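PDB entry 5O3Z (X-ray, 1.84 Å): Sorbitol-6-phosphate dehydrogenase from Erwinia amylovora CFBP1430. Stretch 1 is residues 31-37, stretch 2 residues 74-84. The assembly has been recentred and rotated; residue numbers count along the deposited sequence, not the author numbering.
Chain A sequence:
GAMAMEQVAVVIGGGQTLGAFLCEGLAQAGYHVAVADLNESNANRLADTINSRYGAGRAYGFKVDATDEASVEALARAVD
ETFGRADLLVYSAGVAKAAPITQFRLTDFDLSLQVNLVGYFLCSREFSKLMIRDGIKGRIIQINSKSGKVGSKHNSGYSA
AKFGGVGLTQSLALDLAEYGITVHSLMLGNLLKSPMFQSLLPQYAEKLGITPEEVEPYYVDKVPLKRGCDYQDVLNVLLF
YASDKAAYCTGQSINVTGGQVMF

Stretch 1, residues 31-37: YHVAVAD
Stretch 2 (74-84) ALARAVDETFG

A strand, 32-37, packs against the helix that runs through 74-83, nearly antiparallel to it at 154°, with the axes 10.3 Å apart at closest approach. The register advances two residues on the strand for every four on the helix: CA to CA, His32 faces Phe83 at 8.1 Å, Ala34 faces Val79 at 6.8 Å and Ala36 faces Leu75 at 7.9 Å. Strand alternation turns His32, Ala34 and Ala36 toward the helix and Val33, Val35 and Asp37 away, both valines in the t rotamer.

No hydrogen bond crosses; packing does the work, burying 262 Å² summed over both stretches. At Ala34 and Ala36 the strand offers only a CB, and the larger side chains of Leu75, Val79 and Phe83 reach to it. Leu75, chi1 t and chi2 p, brings CD1 to 3.7 Å from Ala36 CB. Val79, chi1 t, sets CG2 3.9 Å from Ala34 CB. Phe83 (chi1 -55°, m; chi2 -82°) has the largest area covered, 75 Å²: its CE2 lies 3.8 Å from Ala34 CB, its CZ 3.5 Å from Val33 O, and its CE1 3.8 Å from CB of His32, itself chi1 m at -79°.

Regular i to i-4 backbone bonds hold the helix; Thr82, chi1 m, adds OG1 to Ala78 O at 2.7 Å. Exposed Arg77 and Glu81 stay clear of the strand. Gly84 then leaves helical geometry at phi/psi 71/3, where positive phi favours glycine.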

# COMPACT_ATOMS: atom_id res chain seq x y z
N TYR A 31 -11.44 19.79 -25.88
CA TYR A 31 -12.61 18.91 -25.71
C TYR A 31 -13.95 19.66 -25.97
O TYR A 31 -14.12 20.84 -25.59
CB TYR A 31 -12.63 18.25 -24.28
CG TYR A 31 -11.56 17.13 -24.00
CD1 TYR A 31 -10.27 17.44 -23.57
CD2 TYR A 31 -11.90 15.77 -24.09
CE1 TYR A 31 -9.35 16.44 -23.28
CE2 TYR A 31 -10.99 14.77 -23.83
CZ TYR A 31 -9.70 15.11 -23.44
OH TYR A 31 -8.84 14.09 -23.17
N HIS A 32 -14.92 18.94 -26.50
CA HIS A 32 -16.35 19.33 -26.31
C HIS A 32 -16.78 18.91 -24.91
O HIS A 32 -16.43 17.82 -24.46
CB HIS A 32 -17.24 18.69 -27.35
CG HIS A 32 -17.20 19.38 -28.67
ND1 HIS A 32 -16.14 19.23 -29.55
CD2 HIS A 32 -18.10 20.19 -29.27
CE1 HIS A 32 -16.40 19.95 -30.64
NE2 HIS A 32 -17.58 20.53 -30.49
N VAL A 33 -17.48 19.77 -24.21
CA VAL A 33 -17.75 19.54 -22.80
C VAL A 33 -19.26 19.47 -22.55
O VAL A 33 -20.01 20.35 -23.00
CB VAL A 33 -17.08 20.58 -21.90
CG1 VAL A 33 -17.35 20.26 -20.42
CG2 VAL A 33 -15.57 20.62 -22.14
N ALA A 34 -19.68 18.39 -21.89
CA ALA A 34 -21.03 18.28 -21.31
C ALA A 34 -20.92 18.65 -19.82
O ALA A 34 -20.34 17.87 -19.04
CB ALA A 34 -21.56 16.88 -21.51
N VAL A 35 -21.38 19.85 -19.45
CA VAL A 35 -21.42 20.37 -18.06
C VAL A 35 -22.70 19.84 -17.37
O VAL A 35 -23.83 20.35 -17.69
CB VAL A 35 -21.36 21.90 -18.01
CG1 VAL A 35 -21.25 22.46 -16.60
CG2 VAL A 35 -20.21 22.40 -18.90
N ALA A 36 -22.53 18.85 -16.47
CA ALA A 36 -23.66 18.18 -15.79
C ALA A 36 -23.69 18.59 -14.32
O ALA A 36 -22.68 18.50 -13.60
CB ALA A 36 -23.59 16.68 -15.98
N ASP A 37 -24.83 19.08 -13.83
CA ASP A 37 -24.87 19.52 -12.46
C ASP A 37 -26.28 19.53 -11.83
O ASP A 37 -27.30 19.62 -12.52
CB ASP A 37 -24.22 20.90 -12.39
CG ASP A 37 -23.70 21.24 -11.03
OD1 ASP A 37 -24.53 21.83 -10.26
OD2 ASP A 37 -22.47 20.95 -10.74
N ALA A 74 -31.02 9.40 -17.93
CA ALA A 74 -31.50 10.42 -18.88
C ALA A 74 -30.36 11.32 -19.32
O ALA A 74 -30.31 11.77 -20.49
CB ALA A 74 -32.66 11.25 -18.30
N LEU A 75 -29.43 11.61 -18.40
CA LEU A 75 -28.26 12.43 -18.73
C LEU A 75 -27.47 11.79 -19.81
O LEU A 75 -27.10 12.44 -20.79
CB LEU A 75 -27.38 12.68 -17.50
CG LEU A 75 -26.05 13.45 -17.71
CD1 LEU A 75 -26.32 14.92 -17.85
CD2 LEU A 75 -25.08 13.14 -16.59
N ALA A 76 -27.27 10.47 -19.72
CA ALA A 76 -26.56 9.76 -20.76
C ALA A 76 -27.28 9.82 -22.08
O ALA A 76 -26.66 10.03 -23.13
CB ALA A 76 -26.33 8.33 -20.38
N ARG A 77 -28.59 9.63 -22.06
CA ARG A 77 -29.38 9.82 -23.34
C ARG A 77 -29.20 11.25 -23.91
O ARG A 77 -28.89 11.41 -25.07
CB ARG A 77 -30.87 9.48 -23.16
CG ARG A 77 -31.11 7.98 -23.20
CD ARG A 77 -32.58 7.54 -23.23
NE ARG A 77 -33.34 8.21 -22.18
CZ ARG A 77 -33.51 7.77 -20.93
NH1 ARG A 77 -32.99 6.61 -20.50
NH2 ARG A 77 -34.23 8.51 -20.09
N ALA A 78 -29.29 12.25 -23.04
CA ALA A 78 -29.16 13.64 -23.43
C ALA A 78 -27.79 13.98 -24.02
O ALA A 78 -27.66 14.65 -25.06
CB ALA A 78 -29.44 14.53 -22.23
N VAL A 79 -26.72 13.50 -23.39
CA VAL A 79 -25.40 13.72 -23.93
C VAL A 79 -25.23 13.01 -25.26
O VAL A 79 -24.64 13.60 -26.15
CB VAL A 79 -24.27 13.26 -22.93
CG1 VAL A 79 -22.90 13.38 -23.58
CG2 VAL A 79 -24.28 14.09 -21.67
N ASP A 80 -25.75 11.79 -25.43
CA ASP A 80 -25.61 11.05 -26.68
C ASP A 80 -26.38 11.76 -27.77
O ASP A 80 -25.84 12.01 -28.83
CB ASP A 80 -26.15 9.64 -26.54
CG ASP A 80 -25.92 8.78 -27.77
OD1 ASP A 80 -24.91 8.93 -28.52
OD2 ASP A 80 -26.69 7.85 -27.95
N GLU A 81 -27.63 12.11 -27.51
CA GLU A 81 -28.44 12.91 -28.47
C GLU A 81 -27.65 14.13 -28.93
O GLU A 81 -27.56 14.38 -30.13
CB GLU A 81 -29.74 13.46 -27.83
CG GLU A 81 -30.79 12.44 -27.35
CD GLU A 81 -31.72 13.02 -26.25
OE1 GLU A 81 -31.86 14.27 -26.10
OE2 GLU A 81 -32.32 12.21 -25.50
N THR A 82 -27.07 14.87 -27.97
CA THR A 82 -26.36 16.12 -28.20
C THR A 82 -24.98 16.05 -28.94
O THR A 82 -24.77 16.77 -29.95
CB THR A 82 -26.23 16.88 -26.86
OG1 THR A 82 -27.53 17.04 -26.29
CG2 THR A 82 -25.56 18.26 -27.01
N PHE A 83 -24.03 15.25 -28.44
CA PHE A 83 -22.71 15.10 -29.07
C PHE A 83 -22.54 13.83 -29.83
O PHE A 83 -21.57 13.70 -30.52
CB PHE A 83 -21.57 15.18 -28.04
CG PHE A 83 -21.58 16.43 -27.21
CD1 PHE A 83 -21.03 17.61 -27.70
CD2 PHE A 83 -22.13 16.43 -25.95
CE1 PHE A 83 -21.02 18.76 -26.93
CE2 PHE A 83 -22.15 17.60 -25.18
CZ PHE A 83 -21.57 18.75 -25.67
N GLY A 84 -23.42 12.86 -29.71
CA GLY A 84 -23.28 11.57 -30.40
C GLY A 84 -22.18 10.61 -29.93
O GLY A 84 -21.98 9.57 -30.52